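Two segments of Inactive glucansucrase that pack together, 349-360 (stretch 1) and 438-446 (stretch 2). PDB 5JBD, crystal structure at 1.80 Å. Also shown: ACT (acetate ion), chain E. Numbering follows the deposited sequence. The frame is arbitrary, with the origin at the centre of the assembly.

Stretch 1 349-360: LENVLGRANNRD
Stretch 2 438-446: NKQYAQYNV

Carbonyls that lack a partner within a helix can be taken up by a neighbouring segment; this contact in an inactive glucansucrase is a compact example, built on the carbonyls of L353 and G354. Stretch 1 enters as a helix already under way at L349 and passes through a wider pi-type turn at 350-354, then continues as loop; stretch 2 is irregular. The closest CA pairs are G354 with Y444, 4.2 Å, and L353 with N445, 5.8 Å.

Y444 (phi/psi -79/157) covers the most surface. Its N donates to G354 O at 3.0 Å and a nearly straight 172°, while its O receives a CA-H...O contact from G354 CA at 3.4 Å, so one glycine is engaged through both CA and O. The Y444 side chain points toward stretch 1 with chi1 -73° (m) and chi2 72°. A356 CB lies 3.5 Å from Y444 CE1, R359 NH2 lies 3.4 Å from Y444 CD2, and Y444 OH donates to K439 O at 2.8 Å, tying the ring end to its own stretch. R359, extended beyond an m chi1, is itself held by R359 NE to R355 O, 2.8 Å.

Q443 (-66/138; chi1 and chi2 both m) brings its side-chain end to stretch 1: Q443 CD is 3.0 Å from E350 OE2. The absence of a side chain at G354 matters here, since an ideal CB on G354 would fall 1.9 Å from the terminal atom of the Q443 amide modelled as NE2, a clash whichever way round that amide lies.

N445 completes the arrangement. Its backbone adopts the left-handed 56/42, just before a helix, and its CB points toward stretch 1. With chi1 -76° (m) and chi2 -57°, N445 ND2 donates to L353 O at 3.0 Å and 169°. Successive carbonyls, L353 and G354, are thus answered by a side-chain amide and a backbone amide from adjacent residues.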

# COMPACT_ATOMS: atom_id res chain seq x y z
N LEU A 349 16.14 14.99 -5.40
CA LEU A 349 16.20 14.76 -6.84
C LEU A 349 15.06 15.48 -7.57
O LEU A 349 15.30 16.17 -8.56
CB LEU A 349 16.17 13.27 -7.16
CG LEU A 349 17.44 12.48 -6.82
CD1 LEU A 349 17.16 10.98 -6.83
CD2 LEU A 349 18.58 12.80 -7.77
N GLU A 350 13.83 15.34 -7.06
CA GLU A 350 12.67 15.99 -7.69
C GLU A 350 12.69 17.52 -7.56
O GLU A 350 12.37 18.24 -8.53
CB GLU A 350 11.35 15.41 -7.18
CG GLU A 350 11.17 13.92 -7.53
CD GLU A 350 9.76 13.52 -7.95
OE1 GLU A 350 8.78 14.07 -7.40
OE2 GLU A 350 9.64 12.61 -8.80
N ASN A 351 13.07 18.04 -6.38
CA ASN A 351 13.08 19.48 -6.17
C ASN A 351 14.22 20.16 -6.94
O ASN A 351 14.08 21.31 -7.34
CB ASN A 351 13.17 19.88 -4.68
CG ASN A 351 11.99 19.41 -3.83
OD1 ASN A 351 12.03 19.39 -2.57
ND2 ASN A 351 10.93 19.08 -4.49
N VAL A 352 15.34 19.46 -7.15
CA VAL A 352 16.52 20.05 -7.82
C VAL A 352 16.47 19.87 -9.33
O VAL A 352 16.76 20.81 -10.07
CB VAL A 352 17.83 19.46 -7.27
CG1 VAL A 352 19.05 19.92 -8.07
CG2 VAL A 352 18.01 19.84 -5.81
N LEU A 353 16.13 18.66 -9.78
CA LEU A 353 16.19 18.29 -11.19
C LEU A 353 14.84 18.16 -11.89
O LEU A 353 14.75 18.37 -13.10
CB LEU A 353 16.96 16.97 -11.33
CG LEU A 353 18.42 16.98 -10.88
CD1 LEU A 353 19.00 15.57 -10.86
CD2 LEU A 353 19.26 17.87 -11.77
N GLY A 354 13.80 17.79 -11.15
CA GLY A 354 12.53 17.38 -11.74
C GLY A 354 11.45 18.43 -11.98
O GLY A 354 10.53 18.19 -12.77
N ARG A 355 11.52 19.57 -11.30
CA ARG A 355 10.52 20.62 -11.48
C ARG A 355 10.72 21.35 -12.82
O ARG A 355 11.83 21.35 -13.38
CB ARG A 355 10.61 21.65 -10.37
CG ARG A 355 10.12 21.21 -9.01
CD ARG A 355 10.38 22.32 -8.00
NE ARG A 355 9.67 22.08 -6.75
CZ ARG A 355 10.12 22.34 -5.52
NH1 ARG A 355 11.32 22.89 -5.30
NH2 ARG A 355 9.33 22.03 -4.47
N ALA A 356 9.64 21.96 -13.30
CA ALA A 356 9.72 22.89 -14.45
C ALA A 356 10.38 24.22 -14.04
O ALA A 356 11.29 24.71 -14.72
CB ALA A 356 8.33 23.17 -15.00
N ASN A 357 9.91 24.77 -12.92
CA ASN A 357 10.34 26.07 -12.39
C ASN A 357 10.68 25.95 -10.90
O ASN A 357 10.34 24.94 -10.27
CB ASN A 357 9.19 27.06 -12.52
CG ASN A 357 8.81 27.32 -13.96
OD1 ASN A 357 7.66 27.65 -14.22
ND2 ASN A 357 9.75 27.15 -14.89
N ASN A 358 11.31 26.98 -10.34
CA ASN A 358 11.61 27.02 -8.89
C ASN A 358 12.41 25.79 -8.46
O ASN A 358 12.09 25.17 -7.44
CB ASN A 358 10.32 27.15 -8.06
CG ASN A 358 9.62 28.48 -8.27
OD1 ASN A 358 10.21 29.56 -8.10
ND2 ASN A 358 8.34 28.42 -8.65
N ARG A 359 13.42 25.44 -9.25
CA ARG A 359 14.32 24.33 -8.90
C ARG A 359 15.23 24.74 -7.75
O ARG A 359 15.75 25.84 -7.74
CB ARG A 359 15.20 23.93 -10.08
CG ARG A 359 14.41 23.25 -11.18
CD ARG A 359 15.26 22.95 -12.40
NE ARG A 359 14.42 22.39 -13.45
CZ ARG A 359 14.73 22.27 -14.74
NH1 ARG A 359 15.92 22.64 -15.21
NH2 ARG A 359 13.83 21.74 -15.57
N ASP A 360 15.38 23.85 -6.76
CA ASP A 360 16.35 24.05 -5.70
C ASP A 360 17.76 23.96 -6.28
O ASP A 360 17.95 23.45 -7.38
CB ASP A 360 16.19 23.02 -4.59
CG ASP A 360 14.87 23.16 -3.81
OD1 ASP A 360 14.05 24.07 -4.06
OD2 ASP A 360 14.68 22.34 -2.88
N ASN A 438 8.91 20.71 -22.88
CA ASN A 438 8.23 21.50 -21.86
C ASN A 438 7.13 20.74 -21.18
O ASN A 438 5.95 20.96 -21.45
CB ASN A 438 7.67 22.77 -22.45
CG ASN A 438 8.75 23.70 -22.85
OD1 ASN A 438 9.40 24.31 -21.99
ND2 ASN A 438 8.99 23.77 -24.14
N LYS A 439 7.53 19.86 -20.27
CA LYS A 439 6.60 18.98 -19.59
C LYS A 439 5.75 19.76 -18.60
O LYS A 439 6.26 20.62 -17.89
CB LYS A 439 7.37 17.86 -18.86
CG LYS A 439 8.35 17.06 -19.72
CD LYS A 439 8.99 15.91 -18.92
CE LYS A 439 10.38 15.56 -19.46
NZ LYS A 439 10.36 14.97 -20.82
N GLN A 440 4.46 19.50 -18.58
CA GLN A 440 3.51 20.13 -17.66
C GLN A 440 3.29 19.31 -16.39
O GLN A 440 2.96 19.88 -15.35
CB GLN A 440 2.15 20.35 -18.35
CG GLN A 440 2.17 21.38 -19.45
CD GLN A 440 2.57 22.73 -18.92
OE1 GLN A 440 1.78 23.43 -18.25
NE2 GLN A 440 3.82 23.09 -19.16
N TYR A 441 3.45 17.99 -16.49
CA TYR A 441 3.12 17.06 -15.41
C TYR A 441 4.26 16.11 -15.04
O TYR A 441 4.48 15.86 -13.86
CB TYR A 441 1.89 16.22 -15.79
CG TYR A 441 0.74 17.03 -16.37
CD1 TYR A 441 0.14 18.04 -15.63
CD2 TYR A 441 0.27 16.78 -17.67
CE1 TYR A 441 -0.90 18.79 -16.15
CE2 TYR A 441 -0.78 17.53 -18.20
CZ TYR A 441 -1.36 18.53 -17.44
OH TYR A 441 -2.40 19.27 -17.95
N ALA A 442 4.92 15.54 -16.04
CA ALA A 442 5.98 14.56 -15.83
C ALA A 442 7.29 15.19 -15.38
O ALA A 442 7.55 16.37 -15.62
CB ALA A 442 6.21 13.76 -17.11
N GLN A 443 8.13 14.37 -14.76
CA GLN A 443 9.42 14.82 -14.23
C GLN A 443 10.37 15.24 -15.32
O GLN A 443 10.50 14.57 -16.33
CB GLN A 443 10.07 13.70 -13.41
CG GLN A 443 9.43 13.50 -12.07
CD GLN A 443 9.81 14.59 -11.11
OE1 GLN A 443 8.99 15.44 -10.74
NE2 GLN A 443 11.05 14.59 -10.71
N TYR A 444 11.07 16.36 -15.09
CA TYR A 444 12.22 16.75 -15.91
C TYR A 444 13.46 15.94 -15.50
O TYR A 444 13.53 15.43 -14.38
CB TYR A 444 12.50 18.24 -15.74
CG TYR A 444 11.51 19.17 -16.42
CD1 TYR A 444 10.22 19.34 -15.93
CD2 TYR A 444 11.88 19.87 -17.56
CE1 TYR A 444 9.31 20.17 -16.57
CE2 TYR A 444 10.98 20.72 -18.20
CZ TYR A 444 9.70 20.87 -17.70
OH TYR A 444 8.81 21.72 -18.35
N ASN A 445 14.41 15.84 -16.41
CA ASN A 445 15.74 15.29 -16.13
C ASN A 445 15.75 13.88 -15.54
O ASN A 445 16.54 13.59 -14.62
CB ASN A 445 16.52 16.25 -15.20
CG ASN A 445 17.04 17.48 -15.92
OD1 ASN A 445 17.80 17.40 -16.91
ND2 ASN A 445 16.70 18.64 -15.38
N VAL A 446 14.91 12.98 -16.06
CA VAL A 446 14.87 11.61 -15.53
C VAL A 446 16.22 10.89 -15.68
O VAL A 446 16.70 10.27 -14.71
CB VAL A 446 13.68 10.80 -16.10
CG1 VAL A 446 13.74 9.34 -15.65
CG2 VAL A 446 12.36 11.42 -15.62
C ACT E . 5.74 21.07 -6.02
O ACT E . 5.78 21.52 -4.86
OXT ACT E . 6.75 20.57 -6.56
CH3 ACT E . 4.45 21.15 -6.79